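Local coordinates for protein uracil-DNA glycosylase (Nitratifractor salsuginis, PDB 5X3G) that is a single-chain alpha/beta protein of the uracil-DNA glycosylase superfamily, built round a four-stranded parallel beta-sheet with helices packed about it, at residues R72-G77 with K192-F197; E16-N21 with I30-L35; G128-R133 with Q137-A142. All blocks are in the same frame, centred on the assembly; numbering follows the deposited sequence.

Contact 1 (R72-G77 with K192-F197)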
ATOM      1  N   ARG A  72      -1.016   3.652 -12.275  1.00 26.49           N
ATOM      2  CA  ARG A  72      -2.393   3.975 -12.625  1.00 23.71           C
ATOM      3  C   ARG A  72      -3.233   4.347 -11.414  1.00 24.60           C
ATOM      4  O   ARG A  72      -4.212   5.087 -11.554  1.00 23.40           O
ATOM      5  CB  ARG A  72      -3.049   2.789 -13.342  1.00 28.35           C
ATOM      6  CG  ARG A  72      -2.199   2.199 -14.453  1.00 29.73           C
ATOM      7  CD  ARG A  72      -2.843   0.953 -15.033  1.00 37.11           C
ATOM      8  NE  ARG A  72      -4.285   1.107 -15.217  1.00 44.97           N
ATOM      9  CZ  ARG A  72      -5.144   0.092 -15.258  1.00 47.80           C
ATOM     10  NH1 ARG A  72      -4.707  -1.153 -15.125  1.00 42.81           N
ATOM     11  NH2 ARG A  72      -6.438   0.322 -15.432  1.00 44.68           N
ATOM     12  N   TYR A  73      -2.867   3.848 -10.236  1.00 22.30           N
ATOM     13  CA  TYR A  73      -3.575   4.123  -8.998  1.00 22.12           C
ATOM     14  C   TYR A  73      -2.561   4.351  -7.890  1.00 24.86           C
ATOM     15  O   TYR A  73      -1.443   3.830  -7.932  1.00 29.17           O
ATOM     16  CB  TYR A  73      -4.502   2.971  -8.590  1.00 21.20           C
ATOM     17  CG  TYR A  73      -5.606   2.646  -9.570  1.00 30.27           C
ATOM     18  CD1 TYR A  73      -6.838   3.286  -9.502  1.00 23.11           C
ATOM     19  CD2 TYR A  73      -5.423   1.683 -10.552  1.00 25.04           C
ATOM     20  CE1 TYR A  73      -7.851   2.983 -10.393  1.00 29.43           C
ATOM     21  CE2 TYR A  73      -6.428   1.373 -11.445  1.00 28.16           C
ATOM     22  CZ  TYR A  73      -7.638   2.023 -11.364  1.00 31.48           C
ATOM     23  OH  TYR A  73      -8.639   1.712 -12.254  1.00 43.73           O
ATOM     24  N   ILE A  74      -2.965   5.125  -6.887  1.00 18.63           N
ATOM     25  CA  ILE A  74      -2.199   5.286  -5.655  1.00 27.61           C
ATOM     26  C   ILE A  74      -3.134   4.937  -4.508  1.00 25.58           C
ATOM     27  O   ILE A  74      -4.012   5.733  -4.154  1.00 23.55           O
ATOM     28  CB  ILE A  74      -1.633   6.702  -5.487  1.00 25.52           C
ATOM     29  CG1 ILE A  74      -0.804   7.099  -6.710  1.00 30.72           C
ATOM     30  CG2 ILE A  74      -0.796   6.793  -4.218  1.00 22.52           C
ATOM     31  CD1 ILE A  74      -0.090   8.422  -6.547  1.00 28.24           C
ATOM     32  N   LEU A  75      -2.957   3.752  -3.935  1.00 26.32           N
ATOM     33  CA  LEU A  75      -3.771   3.279  -2.824  1.00 25.16           C
ATOM     34  C   LEU A  75      -3.080   3.652  -1.520  1.00 23.65           C
ATOM     35  O   LEU A  75      -1.937   3.245  -1.283  1.00 22.11           O
ATOM     36  CB  LEU A  75      -3.978   1.767  -2.927  1.00 19.73           C
ATOM     37  CG  LEU A  75      -5.034   1.095  -2.043  1.00 21.50           C
ATOM     38  CD1 LEU A  75      -5.416  -0.222  -2.676  1.00 23.91           C
ATOM     39  CD2 LEU A  75      -4.527   0.860  -0.627  1.00 20.33           C
ATOM     40  N   PHE A  76      -3.775   4.401  -0.670  1.00 21.57           N
ATOM     41  CA  PHE A  76      -3.154   4.973   0.516  1.00 21.67           C
ATOM     42  C   PHE A  76      -3.335   4.099   1.751  1.00 22.99           C
ATOM     43  O   PHE A  76      -4.344   3.410   1.919  1.00 23.52           O
ATOM     44  CB  PHE A  76      -3.715   6.365   0.807  1.00 23.11           C
ATOM     45  CG  PHE A  76      -3.130   7.453  -0.050  1.00 27.50           C
ATOM     46  CD1 PHE A  76      -1.938   8.065   0.303  1.00 29.13           C
ATOM     47  CD2 PHE A  76      -3.779   7.878  -1.198  1.00 30.88           C
ATOM     48  CE1 PHE A  76      -1.398   9.074  -0.477  1.00 34.95           C
ATOM     49  CE2 PHE A  76      -3.245   8.887  -1.984  1.00 37.91           C
ATOM     50  CZ  PHE A  76      -2.051   9.485  -1.622  1.00 24.58           C
ATOM     51  N   GLY A  77      -2.312   4.133   2.612  1.00 19.41           N
ATOM     52  CA  GLY A  77      -2.455   3.746   3.996  1.00 23.99           C
ATOM     53  C   GLY A  77      -1.940   4.865   4.884  1.00 26.46           C
ATOM     54  O   GLY A  77      -1.432   5.879   4.403  1.00 25.87           O
ATOM     55  N   LYS A 192       4.522  16.777  -2.311  1.00 30.15           N
ATOM     56  CA  LYS A 192       5.445  16.907  -3.433  1.00 31.18           C
ATOM     57  C   LYS A 192       5.338  15.718  -4.383  1.00 29.93           C
ATOM     58  O   LYS A 192       5.408  15.884  -5.609  1.00 28.01           O
ATOM     59  CB  LYS A 192       6.877  17.057  -2.922  1.00 30.19           C
ATOM     60  CG  LYS A 192       7.862  17.429  -4.008  1.00 33.94           C
ATOM     61  CD  LYS A 192       7.501  18.779  -4.598  1.00 35.58           C
ATOM     62  CE  LYS A 192       8.422  19.143  -5.741  1.00 46.14           C
ATOM     63  NZ  LYS A 192       8.143  20.511  -6.258  1.00 43.23           N
ATOM     64  N   LEU A 193       5.164  14.511  -3.838  1.00 27.09           N
ATOM     65  CA  LEU A 193       5.049  13.327  -4.684  1.00 29.46           C
ATOM     66  C   LEU A 193       3.798  13.388  -5.555  1.00 29.13           C
ATOM     67  O   LEU A 193       3.841  13.021  -6.734  1.00 31.69           O
ATOM     68  CB  LEU A 193       5.042  12.066  -3.820  1.00 26.66           C
ATOM     69  CG  LEU A 193       5.331  10.746  -4.534  1.00 35.12           C
ATOM     70  CD1 LEU A 193       6.816  10.615  -4.812  1.00 32.30           C
ATOM     71  CD2 LEU A 193       4.832   9.571  -3.714  1.00 28.96           C
ATOM     72  N   LEU A 194       2.677  13.850  -4.995  1.00 28.65           N
ATOM     73  CA  LEU A 194       1.457  13.983  -5.787  1.00 33.58           C
ATOM     74  C   LEU A 194       1.574  15.117  -6.796  1.00 28.23           C
ATOM     75  O   LEU A 194       1.049  15.018  -7.911  1.00 29.85           O
ATOM     76  CB  LEU A 194       0.252  14.195  -4.871  1.00 30.99           C
ATOM     77  CG  LEU A 194      -0.093  13.008  -3.972  1.00 32.06           C
ATOM     78  CD1 LEU A 194      -1.380  13.278  -3.211  1.00 21.81           C
ATOM     79  CD2 LEU A 194      -0.207  11.740  -4.804  1.00 25.80           C
ATOM     80  N   GLU A 195       2.245  16.209  -6.418  1.00 36.12           N
ATOM     81  CA  GLU A 195       2.609  17.230  -7.394  1.00 42.84           C
ATOM     82  C   GLU A 195       3.335  16.612  -8.584  1.00 34.66           C
ATOM     83  O   GLU A 195       3.030  16.916  -9.742  1.00 37.66           O
ATOM     84  CB  GLU A 195       3.475  18.301  -6.728  1.00 40.00           C
ATOM     85  CG  GLU A 195       4.247  19.186  -7.694  1.00 52.95           C
ATOM     86  CD  GLU A 195       4.814  20.423  -7.024  1.00 57.72           C
ATOM     87  OE1 GLU A 195       4.540  20.630  -5.824  1.00 53.75           O
ATOM     88  OE2 GLU A 195       5.553  21.177  -7.693  1.00 64.65           O
ATOM     89  N   GLY A 196       4.287  15.716  -8.311  1.00 34.62           N
ATOM     90  CA  GLY A 196       5.040  15.078  -9.377  1.00 27.15           C
ATOM     91  C   GLY A 196       4.223  14.158 -10.264  1.00 40.25           C
ATOM     92  O   GLY A 196       4.609  13.925 -11.414  1.00 37.85           O
ATOM     93  N   PHE A 197       3.112  13.628  -9.759  1.00 36.10           N
ATOM     94  CA  PHE A 197       2.257  12.731 -10.527  1.00 41.52           C
ATOM     95  C   PHE A 197       1.163  13.458 -11.299  1.00 35.39           C
ATOM     96  O   PHE A 197       0.346  12.794 -11.949  1.00 36.53           O
ATOM     97  CB  PHE A 197       1.606  11.693  -9.607  1.00 34.55           C
ATOM     98  CG  PHE A 197       2.501  10.544  -9.253  1.00 28.93           C
ATOM     99  CD1 PHE A 197       2.881   9.622 -10.215  1.00 27.83           C
ATOM    100  CD2 PHE A 197       2.943  10.370  -7.953  1.00 36.21           C
ATOM    101  CE1 PHE A 197       3.696   8.559  -9.887  1.00 28.67           C
ATOM    102  CE2 PHE A 197       3.757   9.309  -7.621  1.00 40.57           C
ATOM    103  CZ  PHE A 197       4.132   8.402  -8.588  1.00 32.34           C
TER

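Contact 2 (E16-N21 with I30-L35)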
ATOM      1  N   GLU A  16      21.692   6.893  -2.689  1.00 32.45           N
ATOM      2  CA  GLU A  16      22.045   5.625  -2.057  1.00 36.05           C
ATOM      3  C   GLU A  16      20.813   4.925  -1.496  1.00 32.03           C
ATOM      4  O   GLU A  16      20.648   3.716  -1.676  1.00 29.25           O
ATOM      5  CB  GLU A  16      23.074   5.844  -0.950  1.00 42.04           C
ATOM      6  CG  GLU A  16      23.486   4.550  -0.265  1.00 46.04           C
ATOM      7  CD  GLU A  16      24.316   4.771   0.983  1.00 52.39           C
ATOM      8  OE1 GLU A  16      25.009   3.822   1.403  1.00 54.80           O
ATOM      9  OE2 GLU A  16      24.276   5.887   1.542  1.00 50.73           O
ATOM     10  N   LEU A  17      19.944   5.667  -0.807  1.00 27.24           N
ATOM     11  CA  LEU A  17      18.741   5.069  -0.235  1.00 34.39           C
ATOM     12  C   LEU A  17      17.859   4.467  -1.318  1.00 28.16           C
ATOM     13  O   LEU A  17      17.286   3.385  -1.134  1.00 24.64           O
ATOM     14  CB  LEU A  17      17.965   6.116   0.562  1.00 22.32           C
ATOM     15  CG  LEU A  17      16.619   5.672   1.139  1.00 31.57           C
ATOM     16  CD1 LEU A  17      16.800   4.612   2.215  1.00 31.95           C
ATOM     17  CD2 LEU A  17      15.849   6.865   1.671  1.00 33.85           C
ATOM     18  N   LEU A  18      17.738   5.151  -2.456  1.00 23.70           N
ATOM     19  CA  LEU A  18      16.965   4.607  -3.567  1.00 30.41           C
ATOM     20  C   LEU A  18      17.587   3.319  -4.089  1.00 32.13           C
ATOM     21  O   LEU A  18      16.880   2.339  -4.351  1.00 30.46           O
ATOM     22  CB  LEU A  18      16.848   5.640  -4.687  1.00 30.29           C
ATOM     23  CG  LEU A  18      15.570   6.485  -4.720  1.00 28.17           C
ATOM     24  CD1 LEU A  18      15.576   7.541  -3.625  1.00 24.08           C
ATOM     25  CD2 LEU A  18      15.409   7.117  -6.093  1.00 27.09           C
ATOM     26  N   ARG A  19      18.914   3.298  -4.241  1.00 32.72           N
ATOM     27  CA  ARG A  19      19.563   2.086  -4.738  1.00 32.88           C
ATOM     28  C   ARG A  19      19.421   0.930  -3.753  1.00 28.57           C
ATOM     29  O   ARG A  19      19.215  -0.219  -4.160  1.00 31.53           O
ATOM     30  CB  ARG A  19      21.038   2.354  -5.035  1.00 27.57           C
ATOM     31  CG  ARG A  19      21.287   3.116  -6.322  1.00 32.23           C
ATOM     32  CD  ARG A  19      22.761   3.083  -6.673  1.00 28.10           C
ATOM     33  NE  ARG A  19      23.598   3.403  -5.517  1.00 31.21           N
ATOM     34  CZ  ARG A  19      24.038   4.623  -5.227  1.00 40.87           C
ATOM     35  NH1 ARG A  19      23.725   5.647  -6.009  1.00 28.05           N
ATOM     36  NH2 ARG A  19      24.793   4.819  -4.156  1.00 26.33           N
ATOM     37  N   LEU A  20      19.532   1.216  -2.454  1.00 33.37           N
ATOM     38  CA  LEU A  20      19.400   0.177  -1.438  1.00 31.61           C
ATOM     39  C   LEU A  20      18.006  -0.434  -1.451  1.00 31.15           C
ATOM     40  O   LEU A  20      17.846  -1.644  -1.243  1.00 28.68           O
ATOM     41  CB  LEU A  20      19.716   0.757  -0.060  1.00 21.82           C
ATOM     42  CG  LEU A  20      19.628  -0.210   1.123  1.00 51.01           C
ATOM     43  CD1 LEU A  20      20.639  -1.332   0.980  1.00 45.49           C
ATOM     44  CD2 LEU A  20      19.803   0.518   2.445  1.00 50.76           C
ATOM     45  N   ASN A  21      16.985   0.386  -1.691  1.00 24.01           N
ATOM     46  CA  ASN A  21      15.615  -0.091  -1.811  1.00 29.73           C
ATOM     47  C   ASN A  21      15.320  -0.710  -3.172  1.00 31.59           C
ATOM     48  O   ASN A  21      14.221  -1.239  -3.367  1.00 33.39           O
ATOM     49  CB  ASN A  21      14.637   1.057  -1.543  1.00 25.27           C
ATOM     50  CG  ASN A  21      14.550   1.418  -0.073  1.00 26.16           C
ATOM     51  OD1 ASN A  21      13.613   1.020   0.619  1.00 32.29           O
ATOM     52  ND2 ASN A  21      15.530   2.170   0.413  1.00 25.62           N
ATOM     53  N   ILE A  30      10.850  12.615  -9.406  1.00 35.17           N
ATOM     54  CA  ILE A  30       9.684  12.744  -8.538  1.00 33.45           C
ATOM     55  C   ILE A  30      10.051  12.520  -7.076  1.00 24.48           C
ATOM     56  O   ILE A  30       9.555  13.220  -6.189  1.00 33.87           O
ATOM     57  CB  ILE A  30       8.582  11.765  -8.994  1.00 33.52           C
ATOM     58  CG1 ILE A  30       8.199  12.014 -10.455  1.00 30.59           C
ATOM     59  CG2 ILE A  30       7.352  11.885  -8.108  1.00 30.32           C
ATOM     60  CD1 ILE A  30       7.148  11.055 -10.975  1.00 37.76           C
ATOM     61  N   LEU A  31      10.936  11.561  -6.811  1.00 26.70           N
ATOM     62  CA  LEU A  31      11.169  11.060  -5.462  1.00 26.87           C
ATOM     63  C   LEU A  31      12.225  11.859  -4.707  1.00 34.65           C
ATOM     64  O   LEU A  31      12.079  12.085  -3.500  1.00 31.00           O
ATOM     65  CB  LEU A  31      11.571   9.583  -5.534  1.00 27.38           C
ATOM     66  CG  LEU A  31      11.275   8.639  -4.375  1.00 32.74           C
ATOM     67  CD1 LEU A  31       9.857   8.836  -3.866  1.00 23.24           C
ATOM     68  CD2 LEU A  31      11.479   7.202  -4.842  1.00 26.70           C
ATOM     69  N   LEU A  32      13.289  12.291  -5.386  1.00 33.71           N
ATOM     70  CA  LEU A  32      14.306  13.099  -4.714  1.00 36.43           C
ATOM     71  C   LEU A  32      13.757  14.436  -4.230  1.00 35.67           C
ATOM     72  O   LEU A  32      14.009  14.790  -3.066  1.00 34.19           O
ATOM     73  CB  LEU A  32      15.520  13.280  -5.633  1.00 42.22           C
ATOM     74  CG  LEU A  32      16.777  12.494  -5.255  1.00 39.61           C
ATOM     75  CD1 LEU A  32      16.446  11.023  -5.059  1.00 37.67           C
ATOM     76  CD2 LEU A  32      17.853  12.665  -6.313  1.00 36.45           C
ATOM     77  N   PRO A  33      13.022  15.219  -5.034  1.00 33.33           N
ATOM     78  CA  PRO A  33      12.382  16.422  -4.468  1.00 32.22           C
ATOM     79  C   PRO A  33      11.501  16.121  -3.269  1.00 37.41           C
ATOM     80  O   PRO A  33      11.649  16.759  -2.217  1.00 34.33           O
ATOM     81  CB  PRO A  33      11.578  16.970  -5.653  1.00 38.66           C
ATOM     82  CG  PRO A  33      12.336  16.533  -6.839  1.00 33.37           C
ATOM     83  CD  PRO A  33      12.849  15.163  -6.500  1.00 29.29           C
ATOM     84  N   ALA A  34      10.594  15.149  -3.400  1.00 34.25           N
ATOM     85  CA  ALA A  34       9.714  14.782  -2.294  1.00 33.54           C
ATOM     86  C   ALA A  34      10.508  14.508  -1.022  1.00 29.70           C
ATOM     87  O   ALA A  34      10.278  15.138   0.018  1.00 32.12           O
ATOM     88  CB  ALA A  34       8.877  13.563  -2.685  1.00 35.98           C
ATOM     89  N   LEU A  35      11.476  13.590  -1.102  1.00 24.56           N
ATOM     90  CA  LEU A  35      12.294  13.263   0.060  1.00 24.70           C
ATOM     91  C   LEU A  35      13.038  14.478   0.594  1.00 38.36           C
ATOM     92  O   LEU A  35      13.274  14.575   1.806  1.00 33.51           O
ATOM     93  CB  LEU A  35      13.284  12.154  -0.289  1.00 23.47           C
ATOM     94  CG  LEU A  35      12.681  10.760  -0.437  1.00 25.47           C
ATOM     95  CD1 LEU A  35      13.701   9.783  -1.007  1.00 26.50           C
ATOM     96  CD2 LEU A  35      12.156  10.284   0.912  1.00 19.90           C
TER

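Contact 3 (G128-R133 with Q137-A142)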
ATOM      1  N   GLY A 128     -16.439 -13.703  -9.120  1.00 34.33           N
ATOM      2  CA  GLY A 128     -17.387 -14.761  -9.407  1.00 38.79           C
ATOM      3  C   GLY A 128     -17.025 -16.126  -8.868  1.00 43.62           C
ATOM      4  O   GLY A 128     -17.498 -17.132  -9.409  1.00 40.43           O
ATOM      5  N   SER A 129     -16.196 -16.199  -7.829  1.00 30.86           N
ATOM      6  CA  SER A 129     -15.875 -17.472  -7.195  1.00 32.39           C
ATOM      7  C   SER A 129     -16.837 -17.787  -6.055  1.00 36.09           C
ATOM      8  O   SER A 129     -17.321 -18.916  -5.938  1.00 39.01           O
ATOM      9  CB  SER A 129     -14.432 -17.461  -6.682  1.00 28.81           C
ATOM     10  OG  SER A 129     -13.507 -17.424  -7.758  1.00 40.45           O
ATOM     11  N   LEU A 130     -17.123 -16.800  -5.212  1.00 35.65           N
ATOM     12  CA  LEU A 130     -18.007 -16.966  -4.071  1.00 37.62           C
ATOM     13  C   LEU A 130     -19.351 -16.313  -4.348  1.00 41.50           C
ATOM     14  O   LEU A 130     -19.427 -15.287  -5.031  1.00 39.92           O
ATOM     15  CB  LEU A 130     -17.411 -16.340  -2.806  1.00 27.83           C
ATOM     16  CG  LEU A 130     -16.211 -16.975  -2.107  1.00 38.80           C
ATOM     17  CD1 LEU A 130     -15.725 -16.060  -0.986  1.00 24.81           C
ATOM     18  CD2 LEU A 130     -16.583 -18.337  -1.559  1.00 33.93           C
ATOM     19  N   ASP A 131     -20.406 -16.910  -3.813  1.00 37.93           N
ATOM     20  CA  ASP A 131     -21.663 -16.194  -3.692  1.00 37.99           C
ATOM     21  C   ASP A 131     -21.471 -15.061  -2.690  1.00 37.67           C
ATOM     22  O   ASP A 131     -20.897 -15.284  -1.615  1.00 36.94           O
ATOM     23  CB  ASP A 131     -22.778 -17.138  -3.237  1.00 37.39           C
ATOM     24  CG  ASP A 131     -24.152 -16.485  -3.255  1.00 47.85           C
ATOM     25  OD1 ASP A 131     -24.326 -15.412  -2.644  1.00 43.18           O
ATOM     26  OD2 ASP A 131     -25.067 -17.053  -3.886  1.00 48.17           O
ATOM     27  N   PRO A 132     -21.908 -13.839  -3.003  1.00 33.39           N
ATOM     28  CA  PRO A 132     -21.747 -12.736  -2.041  1.00 35.72           C
ATOM     29  C   PRO A 132     -22.433 -12.985  -0.707  1.00 41.09           C
ATOM     30  O   PRO A 132     -22.053 -12.365   0.293  1.00 34.89           O
ATOM     31  CB  PRO A 132     -22.360 -11.534  -2.775  1.00 37.97           C
ATOM     32  CG  PRO A 132     -23.213 -12.132  -3.865  1.00 35.59           C
ATOM     33  CD  PRO A 132     -22.518 -13.390  -4.265  1.00 40.33           C
ATOM     34  N   ARG A 133     -23.417 -13.883  -0.658  1.00 32.68           N
ATOM     35  CA  ARG A 133     -24.141 -14.158   0.577  1.00 44.53           C
ATOM     36  C   ARG A 133     -23.392 -15.105   1.503  1.00 41.41           C
ATOM     37  O   ARG A 133     -23.672 -15.122   2.707  1.00 45.13           O
ATOM     38  CB  ARG A 133     -25.507 -14.758   0.250  1.00 52.33           C
ATOM     39  CG  ARG A 133     -26.350 -13.920  -0.690  1.00 52.41           C
ATOM     40  CD  ARG A 133     -27.765 -14.452  -0.732  1.00 49.69           C
ATOM     41  NE  ARG A 133     -27.946 -15.347  -1.871  1.00 49.43           N
ATOM     42  CZ  ARG A 133     -29.120 -15.630  -2.424  1.00 60.12           C
ATOM     43  NH1 ARG A 133     -30.228 -15.087  -1.943  1.00 58.95           N
ATOM     44  NH2 ARG A 133     -29.184 -16.459  -3.456  1.00 59.14           N
ATOM     45  N   GLN A 137     -15.678 -19.768   5.767  1.00 34.18           N
ATOM     46  CA  GLN A 137     -14.497 -20.608   5.598  1.00 37.79           C
ATOM     47  C   GLN A 137     -14.827 -21.914   4.888  1.00 42.97           C
ATOM     48  O   GLN A 137     -13.965 -22.487   4.212  1.00 38.29           O
ATOM     49  CB  GLN A 137     -13.862 -20.900   6.958  1.00 39.22           C
ATOM     50  CG  GLN A 137     -13.174 -19.715   7.612  1.00 39.64           C
ATOM     51  CD  GLN A 137     -11.745 -19.541   7.138  1.00 32.46           C
ATOM     52  OE1 GLN A 137     -11.498 -19.035   6.046  1.00 46.05           O
ATOM     53  NE2 GLN A 137     -10.794 -19.968   7.960  1.00 42.61           N
ATOM     54  N   GLU A 138     -16.059 -22.410   5.040  1.00 38.61           N
ATOM     55  CA  GLU A 138     -16.450 -23.647   4.370  1.00 40.68           C
ATOM     56  C   GLU A 138     -16.589 -23.434   2.868  1.00 34.49           C
ATOM     57  O   GLU A 138     -16.057 -24.210   2.062  1.00 37.40           O
ATOM     58  CB  GLU A 138     -17.757 -24.173   4.962  1.00 35.31           C
ATOM     59  N   ALA A 139     -17.310 -22.381   2.473  1.00 35.17           N
ATOM     60  CA  ALA A 139     -17.413 -22.040   1.061  1.00 37.27           C
ATOM     61  C   ALA A 139     -16.038 -21.793   0.456  1.00 40.35           C
ATOM     62  O   ALA A 139     -15.761 -22.227  -0.667  1.00 42.38           O
ATOM     63  CB  ALA A 139     -18.308 -20.815   0.880  1.00 38.64           C
ATOM     64  N   ILE A 140     -15.158 -21.111   1.191  1.00 39.21           N
ATOM     65  CA  ILE A 140     -13.825 -20.818   0.673  1.00 34.46           C
ATOM     66  C   ILE A 140     -13.014 -22.097   0.520  1.00 38.29           C
ATOM     67  O   ILE A 140     -12.313 -22.287  -0.481  1.00 28.71           O
ATOM     68  CB  ILE A 140     -13.115 -19.792   1.577  1.00 38.61           C
ATOM     69  CG1 ILE A 140     -13.777 -18.418   1.434  1.00 33.15           C
ATOM     70  CG2 ILE A 140     -11.628 -19.712   1.255  1.00 33.70           C
ATOM     71  CD1 ILE A 140     -13.138 -17.336   2.280  1.00 30.49           C
ATOM     72  N   ALA A 141     -13.102 -23.000   1.500  1.00 37.67           N
ATOM     73  CA  ALA A 141     -12.391 -24.270   1.393  1.00 41.96           C
ATOM     74  C   ALA A 141     -12.892 -25.080   0.204  1.00 34.34           C
ATOM     75  O   ALA A 141     -12.106 -25.752  -0.476  1.00 35.15           O
ATOM     76  CB  ALA A 141     -12.540 -25.067   2.689  1.00 40.71           C
ATOM     77  N   ALA A 142     -14.195 -25.015  -0.074  1.00 42.02           N
ATOM     78  CA  ALA A 142     -14.748 -25.726  -1.218  1.00 35.57           C
ATOM     79  C   ALA A 142     -14.292 -25.158  -2.558  1.00 39.55           C
ATOM     80  O   ALA A 142     -14.516 -25.804  -3.587  1.00 35.69           O
ATOM     81  CB  ALA A 142     -16.276 -25.716  -1.150  1.00 39.80           C
TER

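Contact 1 (R72-G77 with K192-F197)
Ile74 of strand 73-77 reaches across to Leu194 and Phe197 at the C-terminal end of helix 179-196, a helix-on-sheet contact in the alpha/beta core of this glycosylase. One methyl does most of the work: Ile74 CD1 lies 3.7 Å from Leu194 CD2 and also stands over a face of the Phe197 ring, 4.3 Å from its centroid and 27° off the normal, a CH-pi contact. The nearest ring atom is Phe197 CD2, 3.9 Å from that same CD1. Ile74 gets there by extending CG1 and CD1 straight out from the strand, with CD1 anti to CA about CB-CG1 (chi2 -174°). Leu194 divides its two methyls: while CD2 meets Ile74, CD1 sits near the plane of the Phe76 ring, 4.2 Å from Phe76 CZ at the ring edge. No hydrogen bond crosses; the joint is wholly apolar and buried. Further out, Leu194 also packs on Ser219 and Leu223, and Phe76 leans on Leu204 and Leu206 of the adjoining strand 203-207. Strand 73-77 lies between strands 164-168 and 203-207, and helix 179-196 belongs to the connection between those two neighbours, a beta-alpha-beta crossover that passes over strand 73-77. Within the strand, the second branch of Ile74 packs on the aromatic residue: Ile74 CG2 rests 3.8 Å above the plane of the Phe76 ring, on one face and displaced toward its rim.

Contact 2 (E16-N21 with I30-L35)
Leu18 of helix 11-20 projects into a cluster made by Leu31, Leu32 and Leu35 of helix 28-35, and its side chain makes all the close contacts between the two segments. The two methyls share the task. Leu18 CD1 meets Leu35 CD1 at 3.9 Å and Leu32 CD1 at the same separation, whereas Leu18 CD2 lies 4.1 Å from Leu31 CD2. Leu18 and Leu35 run past one another in opposite directions, as do Leu18 and Leu31, so methyls overlap alongside each other; Leu32 comes in at a slant. The first torsion of Leu18 is displaced from a staggered value (chi1 -97°), a modest strain in the conformation that puts both methyls among the three leucines. Leu35 sets out toward helix 11-20 and stays extended, CD1 anti to CA (chi2 171°), which carries that methyl to Leu18; its side chain also packs on Leu14 and on Phe189 of helix 179-196. The axes of segments 16-20 and 30-35 come no nearer than 11.7 Å, and their N-to-C directions differ by 123°. Near the C-terminal end of helix 11-20, Asn21 ND2 donates to Leu17 O at 2.6 Å; Asn21 N approaches that oxygen from the opposite face of the carbonyl plane. Asn21 ND2 also donates to Arg56 O, and OD1 accepts from Leu60 N. Two consecutive helices, joined by a short loop and steeply crossed, thus pack through leucines at the N-terminal end of the alpha/beta domain.

Contact 3 (G128-R133 with Q137-A142)
Leu130, a residue of an irregular loop, alone supplies that loop's side of the contact, its two methyls straddling the junction of Ala139 and Ile140 on the short helix 137-141. Leu130 CD2 sits 3.9 Å from Ala139 CB and 4.0 Å from the backbone carbon Ala139 C, so it touches the helix surface itself as well as a side chain. Leu130 CD1 turns to Ile140 CG1 at 3.9 Å. That CD1 stands anti to CA (chi2 173°), which carries it to Ile140, while CD2 branches off toward Ala139. With only a methyl at Ala139, the CA atoms of Leu130 and Ala139 are 7.2 Å apart. The same leucine is wedged against Leu124 and Val125 of helix 114-126, and Ile140 touches Lys121, so Leu130 packs between helix 114-126 and helix 137-141. The loop that joins them starts with a Schellman motif, in which Gly128 takes positive phi as helix 114-126 ends, and continues into an Asx turn. There Asp131 OD1 accepts from Arg133 N at 2.7 Å, through the lone pair facing away from OD2 and with an N-H...O angle of 166°, close to straight. Arg133 NE adds a long ion pair to Asp131 OD1, and OD2 of the same carboxylate lies at the guanidinium edge, in its plane. Beyond the apolar patch, Gln137 OE1 accepts from the backbone N of Leu106, tying the start of helix 137-141 to strand 105-106.

Contacts 1 and 2 form one continuous apolar region, their centres 15 Å apart: helix 179-196, whose last turn rests on the sheet in contact 1, also places Leu193 against helix 28-35 of contact 2. Leu193 CD1 lies 3.6 Å from Ile30 CG2 and equally far from Leu31 CD1, while Lys192 CE packs on Pro33 CB at 3.8 Å. The layers thus run from strand 73-77 through helix 179-196 to the N-terminal helices. Contact 3 is remote, its centre 34 Å from that of contact 1 and 43 Å from that of contact 2, on the other side of the chain's centre. In sequence it falls between the two segments of contact 1.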